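Local atomic coordinates of beta-galactosidase (Trichoderma reesei, PDB entry 3OG2), a protein that probably hydrolyses terminal non-reducing beta-D-galactose residues from beta-D-galactosides, as a glycoside hydrolase of family 35. Residues T732-N745 / R775-L787. Sequence-based numbering, arbitrary orientation.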
ATOM      1  N   THR A 732      20.298 -23.237  12.161  1.00  9.30           N
ATOM      2  CA  THR A 732      18.869 -22.924  11.990  1.00  9.24           C
ATOM      3  C   THR A 732      18.653 -21.834  10.983  1.00  8.56           C
ATOM      4  O   THR A 732      19.527 -20.999  10.703  1.00 10.34           O
ATOM      5  CB  THR A 732      18.207 -22.567  13.350  1.00  9.52           C
ATOM      6  OG1 THR A 732      18.928 -21.443  13.934  1.00 10.53           O
ATOM      7  CG2 THR A 732      18.213 -23.731  14.322  1.00 10.59           C
ATOM      8  N   GLN A 733      17.453 -21.778  10.398  1.00  8.76           N
ATOM      9  CA  GLN A 733      17.168 -20.754   9.400  1.00  8.03           C
ATOM     10  C   GLN A 733      15.712 -20.368   9.548  1.00  7.13           C
ATOM     11  O   GLN A 733      14.805 -21.221   9.425  1.00  7.99           O
ATOM     12  CB  GLN A 733      17.487 -21.266   7.996  1.00  8.08           C
ATOM     13  CG  GLN A 733      17.115 -20.207   6.945  1.00  9.70           C
ATOM     14  CD  GLN A 733      17.802 -20.478   5.633  1.00  8.64           C
ATOM     15  OE1 GLN A 733      18.962 -20.063   5.448  1.00 11.40           O
ATOM     16  NE2 GLN A 733      17.143 -21.192   4.710  1.00  9.17           N
ATOM     17  N   GLY A 734      15.457 -19.085   9.762  1.00  7.53           N
ATOM     18  CA  GLY A 734      14.085 -18.605   9.901  1.00  7.86           C
ATOM     19  C   GLY A 734      13.752 -17.404   9.036  1.00  7.89           C
ATOM     20  O   GLY A 734      12.653 -16.881   9.128  1.00  8.23           O
ATOM     21  N   GLY A 735      14.683 -16.927   8.197  1.00  8.41           N
ATOM     22  CA  GLY A 735      14.424 -15.665   7.493  1.00  8.65           C
ATOM     23  C   GLY A 735      15.027 -14.505   8.294  1.00  7.90           C
ATOM     24  O   GLY A 735      15.275 -14.647   9.512  1.00  8.51           O
ATOM     25  N   SER A 736      15.258 -13.376   7.641  1.00  8.03           N
ATOM     26  CA  SER A 736      15.865 -12.230   8.324  1.00  8.31           C
ATOM     27  C   SER A 736      15.136 -11.923   9.651  1.00  8.06           C
ATOM     28  O   SER A 736      13.905 -11.942   9.737  1.00  7.94           O
ATOM     29  CB  SER A 736      15.693 -10.980   7.458  1.00  9.42           C
ATOM     30  OG  SER A 736      16.301 -11.204   6.189  1.00 11.30           O
ATOM     31  N   ALA A 737      15.952 -11.636  10.672  1.00  8.06           N
ATOM     32  CA  ALA A 737      15.430 -11.220  11.988  1.00  8.68           C
ATOM     33  C   ALA A 737      14.732 -12.349  12.717  1.00  8.09           C
ATOM     34  O   ALA A 737      14.008 -12.068  13.681  1.00  9.57           O
ATOM     35  CB  ALA A 737      14.527  -9.975  11.893  1.00  9.31           C
ATOM     36  N   PHE A 738      14.954 -13.607  12.335  1.00  7.97           N
ATOM     37  CA  PHE A 738      14.395 -14.729  13.101  1.00  8.17           C
ATOM     38  C   PHE A 738      15.197 -14.890  14.386  1.00  7.80           C
ATOM     39  O   PHE A 738      16.230 -14.237  14.617  1.00  9.44           O
ATOM     40  CB  PHE A 738      14.415 -16.044  12.299  1.00  8.22           C
ATOM     41  CG  PHE A 738      15.719 -16.819  12.382  1.00  8.49           C
ATOM     42  CD1 PHE A 738      16.932 -16.316  11.862  1.00  8.62           C
ATOM     43  CD2 PHE A 738      15.741 -18.076  13.020  1.00  8.27           C
ATOM     44  CE1 PHE A 738      18.099 -17.052  11.978  1.00  9.15           C
ATOM     45  CE2 PHE A 738      16.916 -18.811  13.116  1.00  8.62           C
ATOM     46  CZ  PHE A 738      18.092 -18.297  12.619  1.00  9.33           C
ATOM     47  N   ALA A 739      14.709 -15.800  15.236  1.00  8.01           N
ATOM     48  CA  ALA A 739      15.477 -16.235  16.411  1.00  7.74           C
ATOM     49  C   ALA A 739      15.204 -17.719  16.623  1.00  7.70           C
ATOM     50  O   ALA A 739      14.236 -18.280  16.087  1.00  8.63           O
ATOM     51  CB  ALA A 739      15.034 -15.519  17.680  1.00 10.39           C
ATOM     52  N   SER A 740      16.013 -18.343  17.452  1.00  8.23           N
ATOM     53  CA  SER A 740      15.768 -19.736  17.806  0.50  8.96           C
ATOM     54  C   SER A 740      16.212 -19.967  19.256  1.00  9.43           C
ATOM     55  O   SER A 740      17.150 -19.286  19.719  1.00 11.55           O
ATOM     56  CB  SER A 740      16.445 -20.686  16.839  0.50 11.17           C
ATOM     57  OG  SER A 740      17.840 -20.514  16.691  0.50 10.76           O
ATOM     58  N   SER A 741      15.581 -20.874  19.944  1.00  8.86           N
ATOM     59  CA  SER A 741      15.904 -21.182  21.334  1.00  8.49           C
ATOM     60  C   SER A 741      15.942 -22.706  21.500  1.00  8.54           C
ATOM     61  O   SER A 741      15.168 -23.419  20.834  1.00  9.84           O
ATOM     62  CB  SER A 741      14.836 -20.617  22.266  1.00  9.71           C
ATOM     63  OG  SER A 741      14.827 -19.202  22.207  1.00 10.68           O
ATOM     64  N   VAL A 742      16.783 -23.180  22.412  1.00  8.84           N
ATOM     65  CA  VAL A 742      17.043 -24.626  22.592  1.00  9.39           C
ATOM     66  C   VAL A 742      16.960 -25.013  24.067  1.00  7.95           C
ATOM     67  O   VAL A 742      17.586 -24.339  24.901  1.00  8.91           O
ATOM     68  CB  VAL A 742      18.436 -24.989  22.062  1.00  9.49           C
ATOM     69  CG1 VAL A 742      18.761 -26.475  22.262  1.00 11.69           C
ATOM     70  CG2 VAL A 742      18.575 -24.569  20.579  1.00 10.63           C
ATOM     71  N   TRP A 743      16.227 -26.069  24.362  1.00  8.28           N
ATOM     72  CA  TRP A 743      16.209 -26.714  25.677  1.00  8.94           C
ATOM     73  C   TRP A 743      16.610 -28.160  25.530  1.00  8.49           C
ATOM     74  O   TRP A 743      16.314 -28.808  24.503  1.00  8.94           O
ATOM     75  CB  TRP A 743      14.769 -26.687  26.229  1.00  9.20           C
ATOM     76  CG  TRP A 743      14.361 -25.306  26.694  1.00  9.21           C
ATOM     77  CD1 TRP A 743      14.409 -24.872  27.995  1.00 10.68           C
ATOM     78  CD2 TRP A 743      13.853 -24.232  25.912  1.00  9.77           C
ATOM     79  NE1 TRP A 743      13.956 -23.572  28.037  1.00 10.29           N
ATOM     80  CE2 TRP A 743      13.604 -23.133  26.780  1.00  9.83           C
ATOM     81  CE3 TRP A 743      13.576 -24.086  24.549  1.00  9.67           C
ATOM     82  CZ2 TRP A 743      13.102 -21.903  26.341  1.00 11.00           C
ATOM     83  CZ3 TRP A 743      13.067 -22.843  24.104  1.00  9.64           C
ATOM     84  CH2 TRP A 743      12.843 -21.786  25.002  1.00 10.06           C
ATOM     85  N   LEU A 744      17.231 -28.668  26.561  1.00  9.45           N
ATOM     86  CA  LEU A 744      17.548 -30.092  26.734  1.00  9.99           C
ATOM     87  C   LEU A 744      16.658 -30.564  27.872  1.00  9.79           C
ATOM     88  O   LEU A 744      16.880 -30.141  29.017  1.00 10.40           O
ATOM     89  CB  LEU A 744      19.027 -30.237  27.084  1.00 10.50           C
ATOM     90  CG  LEU A 744      19.440 -31.676  27.400  1.00 14.02           C
ATOM     91  CD1 LEU A 744      19.430 -32.515  26.133  1.00 17.55           C
ATOM     92  CD2 LEU A 744      20.805 -31.670  28.084  1.00 18.91           C
ATOM     93  N   ASN A 745      15.649 -31.407  27.600  1.00 10.13           N
ATOM     94  CA  ASN A 745      14.604 -31.681  28.575  1.00 10.45           C
ATOM     95  C   ASN A 745      14.051 -30.335  29.045  1.00 10.41           C
ATOM     96  O   ASN A 745      13.641 -29.524  28.205  1.00 10.96           O
ATOM     97  CB  ASN A 745      15.143 -32.564  29.729  1.00 11.22           C
ATOM     98  CG  ASN A 745      15.458 -33.957  29.228  1.00 12.09           C
ATOM     99  OD1 ASN A 745      15.226 -34.362  28.075  1.00 13.26           O
ATOM    100  ND2 ASN A 745      15.986 -34.747  30.149  1.00 15.85           N
ATOM    101  N   ARG A 775      17.793 -41.424  27.654  1.00 11.69           N
ATOM    102  CA  ARG A 775      17.244 -40.667  26.547  1.00 11.12           C
ATOM    103  C   ARG A 775      16.944 -39.239  26.986  1.00 10.57           C
ATOM    104  O   ARG A 775      16.410 -38.964  28.066  1.00 13.23           O
ATOM    105  CB  ARG A 775      15.937 -41.324  26.100  1.00 16.65           C
ATOM    106  CG  ARG A 775      15.392 -40.597  24.843  1.00 29.88           C
ATOM    107  CD  ARG A 775      14.325 -41.461  24.195  1.00 46.96           C
ATOM    108  NE  ARG A 775      14.833 -42.237  23.065  1.00 55.06           N
ATOM    109  CZ  ARG A 775      14.060 -43.032  22.316  1.00 53.28           C
ATOM    110  NH1 ARG A 775      12.764 -43.136  22.601  1.00 53.69           N
ATOM    111  NH2 ARG A 775      14.544 -43.726  21.292  1.00 72.08           N
ATOM    112  N   TYR A 776      17.303 -38.320  26.118  1.00 10.18           N
ATOM    113  CA  TYR A 776      17.076 -36.905  26.269  1.00  9.26           C
ATOM    114  C   TYR A 776      16.312 -36.345  25.078  1.00  9.06           C
ATOM    115  O   TYR A 776      16.376 -36.931  23.990  1.00 11.44           O
ATOM    116  CB  TYR A 776      18.459 -36.145  26.318  1.00 11.37           C
ATOM    117  CG  TYR A 776      19.115 -36.432  27.651  1.00 10.97           C
ATOM    118  CD1 TYR A 776      19.924 -37.573  27.796  1.00  9.73           C
ATOM    119  CD2 TYR A 776      18.941 -35.588  28.737  1.00 11.77           C
ATOM    120  CE1 TYR A 776      20.540 -37.846  29.017  1.00 10.55           C
ATOM    121  CE2 TYR A 776      19.528 -35.859  29.969  1.00 11.43           C
ATOM    122  CZ  TYR A 776      20.327 -36.997  30.093  1.00 10.35           C
ATOM    123  OH  TYR A 776      20.905 -37.299  31.286  1.00 12.17           O
ATOM    124  N   ILE A 777      15.625 -35.239  25.296  1.00  9.07           N
ATOM    125  CA  ILE A 777      14.877 -34.620  24.191  1.00  8.86           C
ATOM    126  C   ILE A 777      15.294 -33.156  24.047  1.00  9.04           C
ATOM    127  O   ILE A 777      15.135 -32.391  25.010  1.00 11.21           O
ATOM    128  CB  ILE A 777      13.336 -34.717  24.386  1.00 11.50           C
ATOM    129  CG1 ILE A 777      12.919 -36.166  24.541  1.00 15.21           C
ATOM    130  CG2 ILE A 777      12.651 -34.043  23.218  1.00 13.45           C
ATOM    131  CD1 ILE A 777      11.409 -36.350  24.767  1.00 18.77           C
ATOM    132  N   LEU A 778      15.792 -32.811  22.887  1.00  9.45           N
ATOM    133  CA  LEU A 778      16.057 -31.409  22.564  1.00  8.65           C
ATOM    134  C   LEU A 778      14.794 -30.792  22.033  1.00  9.40           C
ATOM    135  O   LEU A 778      14.162 -31.328  21.140  1.00 12.25           O
ATOM    136  CB  LEU A 778      17.154 -31.368  21.495  1.00 10.30           C
ATOM    137  CG  LEU A 778      18.531 -31.695  21.995  1.00 11.31           C
ATOM    138  CD1 LEU A 778      19.442 -32.070  20.821  1.00 13.89           C
ATOM    139  CD2 LEU A 778      19.146 -30.521  22.765  1.00 13.24           C
ATOM    140  N   THR A 779      14.405 -29.648  22.567  1.00  8.30           N
ATOM    141  CA  THR A 779      13.304 -28.882  21.977  1.00  8.73           C
ATOM    142  C   THR A 779      13.927 -27.631  21.374  1.00  7.59           C
ATOM    143  O   THR A 779      14.611 -26.882  22.062  1.00  9.29           O
ATOM    144  CB  THR A 779      12.213 -28.497  23.013  1.00  9.42           C
ATOM    145  OG1 THR A 779      11.581 -29.682  23.503  1.00  9.71           O
ATOM    146  CG2 THR A 779      11.131 -27.657  22.359  1.00 10.92           C
ATOM    147  N   VAL A 780      13.703 -27.453  20.060  1.00  8.10           N
ATOM    148  CA  VAL A 780      14.310 -26.350  19.332  1.00  7.86           C
ATOM    149  C   VAL A 780      13.155 -25.512  18.775  1.00  8.15           C
ATOM    150  O   VAL A 780      12.324 -26.050  18.037  1.00 10.21           O
ATOM    151  CB  VAL A 780      15.176 -26.878  18.170  1.00  8.36           C
ATOM    152  CG1 VAL A 780      15.794 -25.708  17.383  1.00  9.85           C
ATOM    153  CG2 VAL A 780      16.223 -27.800  18.725  1.00 10.93           C
ATOM    154  N   VAL A 781      13.046 -24.246  19.118  1.00  8.18           N
ATOM    155  CA  VAL A 781      12.023 -23.358  18.611  1.00  7.61           C
ATOM    156  C   VAL A 781      12.703 -22.487  17.562  1.00  7.55           C
ATOM    157  O   VAL A 781      13.764 -21.916  17.847  1.00  9.09           O
ATOM    158  CB  VAL A 781      11.456 -22.483  19.748  1.00  8.63           C
ATOM    159  CG1 VAL A 781      10.324 -21.581  19.195  1.00 10.06           C
ATOM    160  CG2 VAL A 781      10.943 -23.360  20.889  1.00 10.57           C
ATOM    161  N   VAL A 782      12.133 -22.398  16.370  1.00  7.74           N
ATOM    162  CA  VAL A 782      12.729 -21.631  15.288  1.00  7.98           C
ATOM    163  C   VAL A 782      11.636 -20.699  14.746  1.00  7.19           C
ATOM    164  O   VAL A 782      10.661 -21.191  14.181  1.00  8.76           O
ATOM    165  CB  VAL A 782      13.260 -22.519  14.132  1.00  9.11           C
ATOM    166  CG1 VAL A 782      13.897 -21.633  13.062  1.00  9.79           C
ATOM    167  CG2 VAL A 782      14.250 -23.554  14.679  1.00 10.16           C
ATOM    168  N   ASP A 783      11.781 -19.403  14.976  1.00  8.11           N
ATOM    169  CA  ASP A 783      10.769 -18.526  14.394  1.00 10.01           C
ATOM    170  C   ASP A 783      10.963 -18.422  12.885  1.00  8.41           C
ATOM    171  O   ASP A 783      12.078 -18.593  12.397  1.00  8.76           O
ATOM    172  CB  ASP A 783      10.892 -17.080  14.885  1.00 12.17           C
ATOM    173  CG  ASP A 783       9.550 -16.366  14.696  1.00 12.69           C
ATOM    174  OD1 ASP A 783       8.469 -17.026  14.668  1.00 13.28           O
ATOM    175  OD2 ASP A 783       9.566 -15.113  14.521  1.00 16.98           O
ATOM    176  N   SER A 784       9.926 -18.090  12.146  1.00  8.48           N
ATOM    177  CA  SER A 784      10.043 -17.729  10.746  1.00  8.74           C
ATOM    178  C   SER A 784       9.437 -16.355  10.548  1.00  8.23           C
ATOM    179  O   SER A 784       8.302 -16.124  11.018  1.00 10.06           O
ATOM    180  CB  SER A 784       9.295 -18.710   9.828  1.00 10.33           C
ATOM    181  OG  SER A 784       9.373 -18.191   8.476  1.00  9.96           O
ATOM    182  N   THR A 785      10.164 -15.482   9.860  1.00  8.10           N
ATOM    183  CA  THR A 785       9.578 -14.154   9.563  1.00  7.43           C
ATOM    184  C   THR A 785       8.968 -14.160   8.172  1.00  6.53           C
ATOM    185  O   THR A 785       8.649 -13.100   7.625  1.00  8.20           O
ATOM    186  CB  THR A 785      10.650 -13.064   9.722  1.00  7.79           C
ATOM    187  OG1 THR A 785      11.788 -13.519   8.963  1.00  8.91           O
ATOM    188  CG2 THR A 785      11.008 -12.906  11.200  1.00  9.27           C
ATOM    189  N   GLY A 786       8.755 -15.327   7.597  1.00  7.35           N
ATOM    190  CA  GLY A 786       8.060 -15.472   6.292  1.00  7.79           C
ATOM    191  C   GLY A 786       8.945 -16.208   5.316  1.00  6.82           C
ATOM    192  O   GLY A 786      10.119 -16.504   5.627  1.00  7.96           O
ATOM    193  N   LEU A 787       8.447 -16.518   4.145  1.00  7.09           N
ATOM    194  CA  LEU A 787       9.265 -17.143   3.104  1.00  6.74           C
ATOM    195  C   LEU A 787       9.795 -16.044   2.189  1.00  6.91           C
ATOM    196  O   LEU A 787       9.133 -14.988   1.999  1.00  7.68           O
ATOM    197  CB  LEU A 787       8.387 -18.118   2.297  1.00  7.53           C
ATOM    198  CG  LEU A 787       7.738 -19.191   3.191  1.00  8.09           C
ATOM    199  CD1 LEU A 787       6.937 -20.169   2.340  1.00 11.15           C
ATOM    200  CD2 LEU A 787       8.803 -19.919   4.010  1.00 10.69           C
TER
HETATM  201  O   HOH W   1      13.035 -30.548  25.683  1.00 13.30           O
HETATM  202  O   HOH W   2      16.407 -37.627  30.465  1.00 17.96           O
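Ser741 with Val781 and Trp743 with Thr779 are the hydrogen-bonded pairs of strands 740-744 and 775-782, whose N-to-C directions lie 170° apart, antiparallel. On the face carrying Val742 and Leu744, branched tips interlock: Leu778 CD2 slots between Val742 CG1, 4.1 Å away, and Leu744 CD1, while the same Leu744 CD1 also presses on Tyr776 CB at 3.8 Å. Farther along this face Val782 spreads its two methyls, CG2 against Thr732 CG2 and CG1 against Phe738 CD2, 4.0 Å away. With CG set between its own backbone N and carbonyl carbon (chi1 86°), the Phe738 ring lies with Gly734 N above its centre. On the other face, Trp743 CZ3 meets Val781 CG2 at 3.9 Å, and Thr779 O lies at the edge of the indole. At one end Asn745 closes the pair: its OD1 accepts from Ile777 N at 2.9 Å, and its amide plane is turned 15° from that of the Tyr776 ring, with ND2 3.4 Å from Tyr776 CD2. A water there bridges Asn745 O, Ile777 O and Thr779 OG1. At the other end Thr785 OG1 plugs into the type II turn 735-738, donating to Ser736 O at 2.8 Å. Arg918 and Lys930 salt-bridge Asp783 OD2, and Thr712 OG1 is hydrogen-bonded to OD1. Strands 747-752 and 713-720 flank 740-744 and 775-782 respectively; strand 760-767 of a second sheet packs on Val742 and Leu778, giving a beta sandwich.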